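Local coordinates for protein CG14216 (Drosophila melanogaster, PDB 3P9Y) that dephosphorylates phosphoserine in the C-terminal domain of RNA polymerase II, acting on the cis-proline form, and probably takes part in RNA processing and termination, at residues A[108-113]-A[134-139]; A[43-48]-A[58-63]; A[49-54]-A[77-82]; A[20-25]-A[150-155]; A[28-33]-A[158-163]. The protein carries 2 engineered substitutions. All coordinates share one frame; numbering follows the deposited sequence.

Contact 1 (A[108-113]-A[134-139])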
# COMPACT_ATOMS: atom_id res chain seq x y z
N GLN A 108 0.11 8.96 11.59
CA GLN A 108 0.83 9.91 10.74
C GLN A 108 2.09 9.27 10.17
O GLN A 108 2.65 8.34 10.76
CB GLN A 108 1.17 11.17 11.52
CG GLN A 108 -0.04 11.88 12.08
CD GLN A 108 0.30 13.24 12.64
OE1 GLN A 108 1.47 13.54 12.89
NE2 GLN A 108 -0.71 14.07 12.84
N PHE A 109 2.56 9.78 9.04
CA PHE A 109 3.67 9.16 8.33
C PHE A 109 4.63 10.19 7.76
O PHE A 109 4.27 11.34 7.54
CB PHE A 109 3.14 8.27 7.20
CG PHE A 109 2.11 7.28 7.66
CD1 PHE A 109 2.49 6.07 8.20
CD2 PHE A 109 0.76 7.57 7.55
CE1 PHE A 109 1.54 5.15 8.62
CE2 PHE A 109 -0.20 6.66 7.97
CZ PHE A 109 0.19 5.45 8.51
N ASP A 110 5.87 9.76 7.54
CA ASP A 110 6.85 10.58 6.84
C ASP A 110 6.73 10.38 5.34
O ASP A 110 6.98 11.31 4.57
CB ASP A 110 8.27 10.20 7.28
CG ASP A 110 8.47 10.36 8.77
OD1 ASP A 110 8.29 11.49 9.28
OD2 ASP A 110 8.81 9.36 9.44
N ILE A 111 6.37 9.17 4.93
CA ILE A 111 6.20 8.87 3.51
C ILE A 111 4.96 8.01 3.29
O ILE A 111 4.75 7.02 3.98
CB ILE A 111 7.42 8.12 2.93
CG1 ILE A 111 8.70 8.94 3.13
CG2 ILE A 111 7.21 7.83 1.45
CD1 ILE A 111 9.96 8.26 2.60
N ILE A 112 4.15 8.40 2.32
CA ILE A 112 2.98 7.62 1.93
C ILE A 112 3.12 7.24 0.46
O ILE A 112 3.14 8.11 -0.40
CB ILE A 112 1.68 8.42 2.13
CG1 ILE A 112 1.56 8.88 3.59
CG2 ILE A 112 0.47 7.58 1.72
CD1 ILE A 112 0.35 9.75 3.87
N VAL A 113 3.23 5.95 0.18
CA VAL A 113 3.33 5.49 -1.20
C VAL A 113 1.95 5.03 -1.68
O VAL A 113 1.29 4.27 -0.99
CB VAL A 113 4.34 4.33 -1.33
CG1 VAL A 113 4.48 3.89 -2.78
CG2 VAL A 113 5.70 4.74 -0.75
N ASP A 134 0.53 21.10 12.84
CA ASP A 134 1.86 20.75 13.33
C ASP A 134 2.94 21.19 12.36
O ASP A 134 4.11 21.32 12.73
CB ASP A 134 1.97 19.24 13.54
CG ASP A 134 1.05 18.73 14.64
OD1 ASP A 134 0.96 19.38 15.70
OD2 ASP A 134 0.42 17.66 14.43
N ASN A 135 2.56 21.41 11.10
CA ASN A 135 3.52 21.72 10.05
C ASN A 135 4.56 20.61 9.88
O ASN A 135 5.68 20.85 9.43
CB ASN A 135 4.21 23.06 10.31
CG ASN A 135 3.30 24.24 10.00
OD1 ASN A 135 2.42 24.15 9.14
ND2 ASN A 135 3.53 25.36 10.68
N ARG A 136 4.18 19.39 10.25
CA ARG A 136 5.02 18.22 10.01
C ARG A 136 4.87 17.77 8.56
O ARG A 136 3.80 17.33 8.16
CB ARG A 136 4.64 17.07 10.95
CG ARG A 136 5.34 15.76 10.62
CD ARG A 136 4.76 14.59 11.41
NE ARG A 136 5.37 13.32 11.05
CZ ARG A 136 5.13 12.17 11.68
NH1 ARG A 136 4.28 12.12 12.69
NH2 ARG A 136 5.74 11.05 11.28
N PRO A 137 5.95 17.88 7.77
CA PRO A 137 5.85 17.50 6.36
C PRO A 137 5.69 16.00 6.17
O PRO A 137 6.28 15.21 6.92
CB PRO A 137 7.20 17.96 5.77
CG PRO A 137 7.86 18.79 6.83
CD PRO A 137 7.30 18.33 8.13
N VAL A 138 4.89 15.61 5.19
CA VAL A 138 4.75 14.22 4.78
C VAL A 138 4.84 14.18 3.26
O VAL A 138 4.22 14.99 2.57
CB VAL A 138 3.42 13.61 5.24
CG1 VAL A 138 2.25 14.43 4.75
CG2 VAL A 138 3.31 12.17 4.77
N HIS A 139 5.61 13.23 2.73
CA HIS A 139 5.78 13.11 1.29
C HIS A 139 4.90 12.01 0.72
O HIS A 139 5.05 10.85 1.07
CB HIS A 139 7.24 12.82 0.96
CG HIS A 139 8.18 13.89 1.42
ND1 HIS A 139 8.30 15.10 0.78
CD2 HIS A 139 9.05 13.92 2.45
CE1 HIS A 139 9.20 15.84 1.41
NE2 HIS A 139 9.67 15.14 2.42
O HOH W 1 8.27 13.37 6.37
O HOH W 2 7.73 14.14 8.94
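Arg136 lays its guanidinium between Gln108 and Asp110. Its chain runs extended from CG to NE, and at the guanidinium edge NH2 meets Asp110 OD1 at 3.3 Å, a salt bridge and a weak hydrogen bond. The carboxylate and guanidinium planes are 48° apart. NH1 donates a second weak bond to Gln108 OE1 at 3.2 Å, while Phe109 N sits over one face of the group. A water accepts from Arg136 NE and also contacts Asp110 OD1. The other carboxylate oxygen, Asp110 OD2, is held by Ala11 N. The pairing belongs to the parallel beta-alpha-beta unit of strand 111-114, helix 117-128 and strand 137-142, where Ile111 bridges His139. Its backbone bonds are His139 N to Asp110 O, 3.0 Å and nearly straight (179°), and Ile112 N to His139 O, 2.9 Å. The His139 ring nitrogens have their partners outside the two strands: NE2 bonds to Asp173 and ND1 to His193. Between the strands' own side chains, Val138 CG2 packs 3.9 Å from Ile112 CG1.

Contact 2 (A[43-48]-A[58-63])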
# COMPACT_ATOMS: atom_id res chain seq x y z
N GLY A 43 -10.68 2.91 -1.26
CA GLY A 43 -12.03 2.64 -1.73
C GLY A 43 -13.07 2.79 -0.62
O GLY A 43 -12.74 2.84 0.56
N GLU A 44 -14.33 2.86 -1.02
CA GLU A 44 -15.42 2.91 -0.06
C GLU A 44 -15.58 1.54 0.58
O GLU A 44 -15.96 1.42 1.75
CB GLU A 44 -16.72 3.34 -0.74
CG GLU A 44 -16.72 4.79 -1.20
CD GLU A 44 -17.97 5.17 -1.97
OE1 GLU A 44 -18.68 4.26 -2.46
OE2 GLU A 44 -18.25 6.38 -2.08
N ARG A 45 -15.28 0.50 -0.19
CA ARG A 45 -15.41 -0.87 0.29
C ARG A 45 -14.30 -1.76 -0.27
O ARG A 45 -13.67 -1.44 -1.28
CB ARG A 45 -16.77 -1.44 -0.12
CG ARG A 45 -17.95 -0.68 0.46
CD ARG A 45 -19.26 -1.15 -0.15
NE ARG A 45 -20.40 -0.39 0.37
CZ ARG A 45 -21.66 -0.56 -0.04
NH1 ARG A 45 -21.95 -1.47 -0.96
NH2 ARG A 45 -22.63 0.17 0.49
N VAL A 46 -14.07 -2.88 0.40
CA VAL A 46 -13.12 -3.89 -0.06
C VAL A 46 -13.75 -4.70 -1.19
O VAL A 46 -14.86 -5.21 -1.05
CB VAL A 46 -12.72 -4.84 1.08
CG1 VAL A 46 -11.74 -5.89 0.59
CG2 VAL A 46 -12.14 -4.04 2.24
N LYS A 47 -13.04 -4.83 -2.30
CA LYS A 47 -13.59 -5.48 -3.48
C LYS A 47 -12.63 -6.52 -4.06
O LYS A 47 -11.54 -6.18 -4.52
CB LYS A 47 -13.91 -4.45 -4.56
CG LYS A 47 -15.05 -3.50 -4.20
CD LYS A 47 -15.47 -2.67 -5.41
CE LYS A 47 -16.75 -1.88 -5.15
NZ LYS A 47 -16.60 -0.85 -4.09
N LEU A 48 -13.04 -7.78 -4.04
CA LEU A 48 -12.28 -8.86 -4.66
C LEU A 48 -13.03 -9.39 -5.87
O LEU A 48 -14.26 -9.33 -5.91
CB LEU A 48 -12.05 -10.01 -3.67
CG LEU A 48 -11.06 -9.75 -2.54
CD1 LEU A 48 -11.57 -8.66 -1.61
CD2 LEU A 48 -10.81 -11.03 -1.76
N VAL A 58 -17.83 -8.19 -2.31
CA VAL A 58 -17.65 -6.88 -1.69
C VAL A 58 -17.89 -6.94 -0.19
O VAL A 58 -18.87 -7.53 0.27
CB VAL A 58 -18.61 -5.84 -2.31
CG1 VAL A 58 -18.39 -4.46 -1.70
CG2 VAL A 58 -18.45 -5.80 -3.82
N TYR A 59 -16.99 -6.34 0.58
CA TYR A 59 -17.08 -6.33 2.03
C TYR A 59 -16.79 -4.93 2.55
O TYR A 59 -16.24 -4.10 1.82
CB TYR A 59 -16.08 -7.31 2.64
CG TYR A 59 -16.11 -8.68 2.00
CD1 TYR A 59 -16.84 -9.71 2.56
CD2 TYR A 59 -15.41 -8.92 0.83
CE1 TYR A 59 -16.87 -10.96 1.97
CE2 TYR A 59 -15.43 -10.16 0.23
CZ TYR A 59 -16.16 -11.18 0.81
OH TYR A 59 -16.18 -12.42 0.21
N GLU A 60 -17.14 -4.68 3.80
CA GLU A 60 -16.85 -3.41 4.43
C GLU A 60 -15.43 -3.45 4.99
O GLU A 60 -14.94 -4.52 5.34
CB GLU A 60 -17.84 -3.14 5.57
CG GLU A 60 -19.29 -3.00 5.13
CD GLU A 60 -19.55 -1.73 4.34
OE1 GLU A 60 -18.95 -0.68 4.67
OE2 GLU A 60 -20.37 -1.77 3.39
N PHE A 61 -14.78 -2.30 5.06
CA PHE A 61 -13.50 -2.23 5.73
C PHE A 61 -13.74 -2.60 7.19
O PHE A 61 -14.76 -2.22 7.76
CB PHE A 61 -12.89 -0.84 5.61
CG PHE A 61 -12.19 -0.61 4.30
CD1 PHE A 61 -10.84 -0.90 4.17
CD2 PHE A 61 -12.87 -0.11 3.21
CE1 PHE A 61 -10.18 -0.69 2.97
CE2 PHE A 61 -12.23 0.10 2.00
CZ PHE A 61 -10.88 -0.19 1.88
N GLY A 62 -12.82 -3.36 7.77
CA GLY A 62 -13.01 -3.85 9.13
C GLY A 62 -13.37 -5.32 9.16
O GLY A 62 -13.20 -5.97 10.19
N THR A 63 -13.89 -5.85 8.06
CA THR A 63 -14.13 -7.28 7.94
C THR A 63 -12.79 -8.01 8.00
O THR A 63 -11.90 -7.75 7.19
CB THR A 63 -14.81 -7.64 6.60
OG1 THR A 63 -15.98 -6.85 6.41
CG2 THR A 63 -15.19 -9.12 6.57
O HOH W 3 -16.43 0.07 4.03
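Val46 and Tyr59 form a hydrogen-bonded antiparallel pair: Val46 N donates to Tyr59 O at 2.9 Å, bent to 135° at the hydrogen, and Tyr59 N returns a straighter bond to Val46 O. Lys47 and Val58 follow as the non-hydrogen-bonded pair, with Lys47 CG 4.1 Å from Val58 CG2.

The ring contacts centre on Phe61. Val46 CG2 stands 3.8 Å from the ring centroid and only 5° off its normal, a CH-pi contact over the middle of the face. Of two backbone carbonyls, Gly43 O lies 3.1 Å from Phe61 CE2 and Glu44 O approaches the ring edge. An alanine in place of Phe61 would probably leave Val46 CG2 without its ring partner and open a gap beside Gly43.

The charged contact is looser: Arg45 NE and Glu60 OE2 are 3.3 Å apart, but the oxygen sits over the guanidinium face, where no N-H points at it. A water donates to Glu44 O and Glu60 OE1 and accepts from Phe61 N.

Lys47 reaches the bound peptide. This two-stranded hairpin, 46-48 with 57-59, leads through a type II turn from Glu60 to Thr63 toward helix 65-82, where Tyr59 packs on Ile68 and Leu72, its OH bound to Asp71.

Contact 3 (A[49-54]-A[77-82])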
# COMPACT_ATOMS: atom_id res chain seq x y z
N PRO A 49 -12.30 -9.91 -6.86
CA PRO A 49 -12.94 -10.46 -8.06
C PRO A 49 -13.76 -11.71 -7.72
O PRO A 49 -13.51 -12.35 -6.70
CB PRO A 49 -11.76 -10.83 -8.95
CG PRO A 49 -10.63 -11.06 -8.00
CD PRO A 49 -10.84 -10.10 -6.88
N GLY A 50 -14.73 -12.04 -8.57
CA GLY A 50 -15.60 -13.18 -8.33
C GLY A 50 -15.58 -14.14 -9.50
O GLY A 50 -14.59 -14.23 -10.23
N MET A 51 -16.68 -14.86 -9.70
CA MET A 51 -16.76 -15.84 -10.77
C MET A 51 -17.23 -15.20 -12.08
O MET A 51 -17.10 -15.79 -13.15
CB MET A 51 -17.69 -16.98 -10.37
CG MET A 51 -17.26 -17.68 -9.09
SD MET A 51 -18.19 -19.17 -8.73
CE MET A 51 -17.78 -20.18 -10.16
N ALA A 52 -17.77 -13.99 -11.97
CA ALA A 52 -18.12 -13.19 -13.14
C ALA A 52 -17.66 -11.75 -12.90
O ALA A 52 -17.61 -11.30 -11.76
CB ALA A 52 -19.61 -13.24 -13.38
N PHE A 53 -17.34 -11.04 -13.97
CA PHE A 53 -16.85 -9.68 -13.83
C PHE A 53 -17.84 -8.79 -13.09
O PHE A 53 -17.44 -7.98 -12.25
CB PHE A 53 -16.53 -9.07 -15.19
CG PHE A 53 -16.00 -7.66 -15.10
CD1 PHE A 53 -14.64 -7.42 -15.07
CD2 PHE A 53 -16.88 -6.59 -15.02
CE1 PHE A 53 -14.16 -6.13 -14.97
CE2 PHE A 53 -16.40 -5.30 -14.92
CZ PHE A 53 -15.04 -5.07 -14.90
N ASP A 54 -19.13 -8.94 -13.39
CA ASP A 54 -20.14 -8.10 -12.77
C ASP A 54 -20.60 -8.63 -11.41
O ASP A 54 -21.57 -8.13 -10.84
CB ASP A 54 -21.35 -7.92 -13.70
CG ASP A 54 -22.13 -9.21 -13.91
OD1 ASP A 54 -21.56 -10.30 -13.73
OD2 ASP A 54 -23.33 -9.12 -14.27
N LYS A 77 -14.40 -23.29 -2.66
CA LYS A 77 -13.01 -23.39 -2.22
C LYS A 77 -12.05 -23.56 -3.40
O LYS A 77 -11.02 -22.90 -3.46
CB LYS A 77 -12.86 -24.56 -1.25
CG LYS A 77 -11.51 -24.63 -0.57
CD LYS A 77 -11.46 -25.76 0.45
CE LYS A 77 -11.38 -27.12 -0.23
NZ LYS A 77 -10.10 -27.31 -0.96
N GLU A 78 -12.39 -24.45 -4.32
CA GLU A 78 -11.49 -24.78 -5.42
C GLU A 78 -11.27 -23.59 -6.36
O GLU A 78 -10.16 -23.37 -6.83
CB GLU A 78 -12.03 -25.97 -6.22
CG GLU A 78 -10.99 -26.61 -7.11
CD GLU A 78 -11.45 -26.76 -8.55
OE1 GLU A 78 -10.62 -26.59 -9.46
OE2 GLU A 78 -12.65 -27.03 -8.76
N PHE A 79 -12.33 -22.84 -6.63
CA PHE A 79 -12.25 -21.71 -7.54
C PHE A 79 -11.38 -20.61 -6.96
O PHE A 79 -10.55 -20.03 -7.65
CB PHE A 79 -13.65 -21.15 -7.83
CG PHE A 79 -13.65 -19.95 -8.73
CD1 PHE A 79 -13.52 -20.09 -10.10
CD2 PHE A 79 -13.79 -18.67 -8.20
CE1 PHE A 79 -13.52 -18.98 -10.93
CE2 PHE A 79 -13.79 -17.56 -9.03
CZ PHE A 79 -13.66 -17.72 -10.40
N TYR A 80 -11.56 -20.33 -5.67
CA TYR A 80 -10.83 -19.26 -5.03
C TYR A 80 -9.43 -19.70 -4.61
O TYR A 80 -8.64 -18.89 -4.12
CB TYR A 80 -11.62 -18.70 -3.85
CG TYR A 80 -12.85 -17.95 -4.31
CD1 TYR A 80 -12.73 -16.75 -4.99
CD2 TYR A 80 -14.12 -18.46 -4.09
CE1 TYR A 80 -13.84 -16.06 -5.43
CE2 TYR A 80 -15.25 -17.77 -4.52
CZ TYR A 80 -15.10 -16.58 -5.20
OH TYR A 80 -16.21 -15.89 -5.63
N THR A 81 -9.12 -20.98 -4.81
CA THR A 81 -7.76 -21.46 -4.61
C THR A 81 -6.97 -21.27 -5.89
O THR A 81 -5.85 -20.77 -5.88
CB THR A 81 -7.74 -22.95 -4.21
OG1 THR A 81 -8.15 -23.09 -2.85
CG2 THR A 81 -6.34 -23.52 -4.37
N GLN A 82 -7.58 -21.65 -7.01
CA GLN A 82 -6.90 -21.63 -8.30
C GLN A 82 -6.64 -20.21 -8.79
O GLN A 82 -5.65 -19.96 -9.48
CB GLN A 82 -7.71 -22.41 -9.34
CG GLN A 82 -7.77 -23.90 -9.07
CD GLN A 82 -6.40 -24.55 -9.10
OE1 GLN A 82 -5.58 -24.24 -9.96
NE2 GLN A 82 -6.15 -25.45 -8.16
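Met51 lies across the Phe79 ring, and its chain can be followed outward atom by atom. CB comes 4.1 Å from Phe79 CZ, at the rim. Placed anti to the carbonyl carbon (chi1 -58°), CG makes the tightest approach: it is 3.5 Å from Phe79 CE2 and lies over the face, offset toward that rim, a CH-pi contact. SD is then 4.6 Å from the ring centroid and 15° off the normal, a Met-aromatic contact over the same ring. Beyond it the chain bends at chi3 (62°), which places CE.

The loop backbone adds to this. Gly50 O meets the Phe79 edge near its plane, 3.6 Å from CZ, and Gly50 CA lies 3.9 Å from Tyr80 OH. That hydroxyl is hydrogen-bonded to Asn57. Met51 O is hydrogen-bonded to an aromatic side chain of the bound peptide.

The hairpin loop between strands 46-48 and 57-59 is thus packed against the C-terminal end of helix 65-82, and Tyr80 continues to Leu85 and Leu86 of helix 85-95.

Contact 4 (A[20-25]-A[150-155]); sequences MNRSME and EDALMG
Arg22 and Ala152 bring the start of helix 22-32 against helix 149-167 with their CA atoms only 4.8 Å apart, while Glu25 and Leu153 are 5.8 Å apart at CA. Such closeness rests on the small side chain of Ala152, whose CB points into the partner segment and sits 3.4 Å from Asn21 OD1 and 4.2 Å from Arg22 CG. Asn21 has CG anti to its backbone N (chi1 -179°), which carries CG to 3.8 Å from that methyl; its ND2 is held by Asn147.

Glu25 makes the contact with Leu153. Its CG lies 3.4 Å from Ala152 O and also touches Leu153 CA, and the bend at chi2 (70°) sends CD toward Leu153, where OE1 is 3.4 Å from CD1. OE2 forms a salt bridge with Arg91. An alanine in place of Glu25 would remove everything beyond CB and is likely to leave Arg91 without this carboxylate and to open a gap beside Leu153.

Between the helices one water donates to both Arg22 O, at 2.8 Å, and Ala152 O. Arg22 NH1 is paired with Glu116. Because segment 20-25 meets Ala152 through van der Waals contact, its polar groups can serve the bound phospho-CTD peptide: Met20 N, Asn21 N and Arg22 NE bind the modified side chain, as in a phosphatase P-loop.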
# COMPACT_ATOMS: atom_id res chain seq x y z
N MET A 20 -5.82 -5.06 -0.17
CA MET A 20 -5.90 -6.51 -0.36
C MET A 20 -4.66 -7.06 -1.06
O MET A 20 -4.02 -7.98 -0.56
CB MET A 20 -7.12 -6.87 -1.20
CG MET A 20 -8.34 -7.24 -0.39
SD MET A 20 -8.13 -8.79 0.52
CE MET A 20 -9.49 -8.64 1.67
N ASN A 21 -4.34 -6.51 -2.23
CA ASN A 21 -3.27 -7.06 -3.05
C ASN A 21 -2.00 -6.23 -3.00
O ASN A 21 -1.05 -6.58 -2.31
CB ASN A 21 -3.75 -7.20 -4.50
CG ASN A 21 -2.69 -7.79 -5.41
OD1 ASN A 21 -1.88 -8.61 -4.99
ND2 ASN A 21 -2.71 -7.38 -6.67
N ARG A 22 -1.99 -5.12 -3.73
CA ARG A 22 -0.77 -4.34 -3.95
C ARG A 22 -0.16 -3.78 -2.66
O ARG A 22 1.05 -3.87 -2.45
CB ARG A 22 -1.05 -3.21 -4.95
CG ARG A 22 -1.28 -3.70 -6.38
CD ARG A 22 -1.90 -2.61 -7.26
NE ARG A 22 -3.23 -2.22 -6.79
CZ ARG A 22 -3.95 -1.22 -7.29
NH1 ARG A 22 -3.47 -0.48 -8.29
NH2 ARG A 22 -5.15 -0.95 -6.80
N SER A 23 -0.99 -3.20 -1.80
CA SER A 23 -0.48 -2.59 -0.57
C SER A 23 0.04 -3.66 0.40
O SER A 23 0.96 -3.41 1.17
CB SER A 23 -1.55 -1.75 0.13
OG SER A 23 -2.54 -2.57 0.73
N MET A 24 -0.56 -4.84 0.36
CA MET A 24 -0.20 -5.89 1.30
C MET A 24 1.08 -6.61 0.87
O MET A 24 1.86 -7.04 1.71
CB MET A 24 -1.36 -6.88 1.45
CG MET A 24 -2.56 -6.26 2.15
SD MET A 24 -2.11 -5.61 3.78
CE MET A 24 -2.21 -7.11 4.76
N GLU A 25 1.28 -6.75 -0.43
CA GLU A 25 2.52 -7.29 -0.95
C GLU A 25 3.66 -6.36 -0.56
O GLU A 25 4.71 -6.81 -0.09
CB GLU A 25 2.42 -7.40 -2.47
CG GLU A 25 3.47 -8.29 -3.10
CD GLU A 25 3.24 -9.76 -2.78
OE1 GLU A 25 4.11 -10.35 -2.11
OE2 GLU A 25 2.20 -10.32 -3.20
N GLU A 150 1.35 -11.06 -9.68
CA GLU A 150 2.75 -11.02 -10.11
C GLU A 150 3.30 -9.60 -10.06
O GLU A 150 4.40 -9.37 -9.55
CB GLU A 150 2.91 -11.57 -11.53
CG GLU A 150 2.59 -13.05 -11.68
CD GLU A 150 1.18 -13.30 -12.18
OE1 GLU A 150 1.03 -13.85 -13.29
OE2 GLU A 150 0.21 -12.93 -11.47
N ASP A 151 2.54 -8.65 -10.59
CA ASP A 151 2.99 -7.27 -10.64
C ASP A 151 2.95 -6.62 -9.25
O ASP A 151 3.69 -5.68 -8.99
CB ASP A 151 2.16 -6.47 -11.64
CG ASP A 151 2.55 -6.77 -13.07
OD1 ASP A 151 3.76 -6.73 -13.37
OD2 ASP A 151 1.64 -7.04 -13.89
N ALA A 152 2.11 -7.14 -8.36
CA ALA A 152 2.09 -6.64 -6.99
C ALA A 152 3.42 -6.94 -6.31
O ALA A 152 3.97 -6.10 -5.60
CB ALA A 152 0.94 -7.26 -6.22
N LEU A 153 3.95 -8.13 -6.55
CA LEU A 153 5.25 -8.49 -5.98
C LEU A 153 6.36 -7.65 -6.60
O LEU A 153 7.26 -7.19 -5.89
CB LEU A 153 5.54 -9.98 -6.20
CG LEU A 153 6.88 -10.43 -5.62
CD1 LEU A 153 6.89 -10.26 -4.10
CD2 LEU A 153 7.17 -11.89 -6.00
N MET A 154 6.30 -7.45 -7.91
CA MET A 154 7.28 -6.63 -8.61
C MET A 154 7.24 -5.20 -8.06
O MET A 154 8.26 -4.57 -7.88
CB MET A 154 6.98 -6.59 -10.11
CG MET A 154 7.01 -7.94 -10.80
SD MET A 154 8.68 -8.53 -11.13
CE MET A 154 9.10 -9.36 -9.60
N GLY A 155 6.03 -4.72 -7.81
CA GLY A 155 5.84 -3.39 -7.24
C GLY A 155 6.44 -3.30 -5.85
O GLY A 155 6.98 -2.26 -5.47
O HOH W 4 2.89 -3.66 -4.55

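Contact 5 (A[28-33]-A[158-163])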
# COMPACT_ATOMS: atom_id res chain seq x y z
N ASN A 28 4.32 -6.49 3.28
CA ASN A 28 5.08 -7.66 3.68
C ASN A 28 6.56 -7.50 3.39
O ASN A 28 7.41 -7.77 4.24
CB ASN A 28 4.53 -8.90 2.98
CG ASN A 28 5.29 -10.15 3.36
OD1 ASN A 28 5.00 -10.78 4.38
ND2 ASN A 28 6.26 -10.51 2.55
N PHE A 29 6.87 -7.04 2.18
CA PHE A 29 8.26 -6.90 1.76
C PHE A 29 8.96 -5.84 2.59
O PHE A 29 10.03 -6.08 3.15
CB PHE A 29 8.31 -6.55 0.27
CG PHE A 29 9.61 -6.89 -0.39
CD1 PHE A 29 9.77 -8.09 -1.05
CD2 PHE A 29 10.67 -6.00 -0.36
CE1 PHE A 29 10.98 -8.41 -1.67
CE2 PHE A 29 11.88 -6.31 -0.97
CZ PHE A 29 12.03 -7.51 -1.63
N LEU A 30 8.35 -4.66 2.69
CA LEU A 30 8.92 -3.56 3.47
C LEU A 30 9.20 -3.97 4.91
O LEU A 30 10.25 -3.65 5.46
CB LEU A 30 7.99 -2.34 3.45
CG LEU A 30 8.01 -1.50 2.17
CD1 LEU A 30 6.79 -0.59 2.10
CD2 LEU A 30 9.30 -0.69 2.07
N ALA A 31 8.25 -4.69 5.52
CA ALA A 31 8.40 -5.11 6.91
C ALA A 31 9.56 -6.09 7.07
O ALA A 31 10.31 -6.02 8.04
CB ALA A 31 7.11 -5.74 7.41
N LYS A 32 9.71 -7.00 6.11
CA LYS A 32 10.80 -7.96 6.13
C LYS A 32 12.16 -7.29 5.94
O LYS A 32 13.18 -7.80 6.41
CB LYS A 32 10.60 -9.03 5.05
CG LYS A 32 9.56 -10.07 5.40
CD LYS A 32 9.38 -11.08 4.28
CE LYS A 32 8.45 -12.21 4.70
NZ LYS A 32 8.33 -13.26 3.65
N LYS A 33 12.18 -6.14 5.27
CA LYS A 33 13.41 -5.38 5.11
C LYS A 33 13.62 -4.38 6.26
O LYS A 33 14.51 -3.54 6.20
CB LYS A 33 13.45 -4.64 3.77
CG LYS A 33 13.38 -5.56 2.55
CD LYS A 33 14.46 -6.64 2.60
CE LYS A 33 14.43 -7.51 1.35
NZ LYS A 33 15.34 -8.69 1.47
N VAL A 158 10.07 -2.70 -6.20
CA VAL A 158 10.39 -1.36 -6.69
C VAL A 158 10.16 -0.31 -5.62
O VAL A 158 10.97 0.58 -5.41
CB VAL A 158 9.55 -0.99 -7.93
CG1 VAL A 158 9.88 0.42 -8.39
CG2 VAL A 158 9.78 -2.00 -9.05
N ILE A 159 9.03 -0.41 -4.94
CA ILE A 159 8.70 0.51 -3.87
C ILE A 159 9.75 0.42 -2.78
O ILE A 159 10.14 1.43 -2.20
CB ILE A 159 7.31 0.21 -3.30
CG1 ILE A 159 6.24 0.65 -4.29
CG2 ILE A 159 7.12 0.90 -1.96
CD1 ILE A 159 4.86 0.14 -3.96
N THR A 160 10.21 -0.79 -2.50
CA THR A 160 11.18 -1.00 -1.44
C THR A 160 12.53 -0.38 -1.82
O THR A 160 13.19 0.23 -0.98
CB THR A 160 11.35 -2.49 -1.10
OG1 THR A 160 10.12 -3.00 -0.58
CG2 THR A 160 12.44 -2.67 -0.05
N ASP A 161 12.93 -0.54 -3.08
CA ASP A 161 14.15 0.12 -3.55
C ASP A 161 14.04 1.63 -3.37
O ASP A 161 15.01 2.28 -2.99
CB ASP A 161 14.40 -0.19 -5.03
CG ASP A 161 14.80 -1.63 -5.27
OD1 ASP A 161 15.35 -2.27 -4.34
OD2 ASP A 161 14.57 -2.12 -6.39
N MET A 162 12.86 2.17 -3.65
CA MET A 162 12.66 3.61 -3.53
C MET A 162 12.78 4.06 -2.07
O MET A 162 13.45 5.04 -1.77
CB MET A 162 11.29 4.00 -4.07
CG MET A 162 11.06 5.50 -4.02
SD MET A 162 9.45 5.99 -4.65
CE MET A 162 8.37 5.39 -3.35
N ILE A 163 12.13 3.33 -1.17
CA ILE A 163 12.14 3.69 0.25
C ILE A 163 13.54 3.53 0.82
O ILE A 163 14.01 4.35 1.59
CB ILE A 163 11.15 2.84 1.07
CG1 ILE A 163 9.71 3.04 0.57
CG2 ILE A 163 11.25 3.20 2.55
CD1 ILE A 163 9.13 4.42 0.85
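Thr160 faces Phe29 and Leu30, and its two branches meet them differently. The Phe29 and Thr160 side chains cross at about a right angle. CG2 of the threonine lies in the plane of the ring, at its edge, 3.8 Å from Phe29 CE2, while OG1 approaches obliquely, 3.1 Å from Phe29 CD2. With OG1 anti to the carbonyl carbon (chi1 -64°), the hydroxyl stays beside its own backbone and bonds to Ala156 O, so its polar need is met within its helix although it faces apolar carbons. Phe29 also meets the ring of Phe157, their planes about 50° apart.

Leu30 runs past Thr160 in the opposite direction. Its CD2 is 3.6 Å from Thr160 OG1 and 4.0 Å from Ile163 CG1, and CD1 comes 4.3 Å from Ile159 CG2, so the leucine tip meets three residues, one turn apart at the extremes. Lys33 CG also touches Thr160 CG2 at 4.0 Å, before its chain leads away.

The axes of segments 28-32 and 158-163 approach to 9.7 Å at a crossing angle of -40°. Both helices lie on the central sheet: Leu30 packs on Val14 of strand 11-16, Ile159 on Val113, and Ile163 on both Val12 and Ile111.

In the fold
Contacts 4 and 5, with centres 11 Å apart, are successive parts of one packing between helices 22-32 and 149-167. Contact 5 rests on the sheet strand of contact 1, in this LMW PTP-like fold: Val113 CG2 is 3.8 Å from Met162 CE, and Ile159 and Ile163 pack nearby. At the other end, Met20 of contact 4 touches contact 2, with Val46 CG1 3.7 Å from Met20 CE. Contact 3 adjoins contact 2 in sequence, their centres 17 Å apart. Contacts 2, 3 and 4 all reach the bound peptide, and contact 4 holds groups that bind its modified side chain, whereas contacts 1 and 3 lie on opposite sides of the chain centre, 38 Å apart between centres.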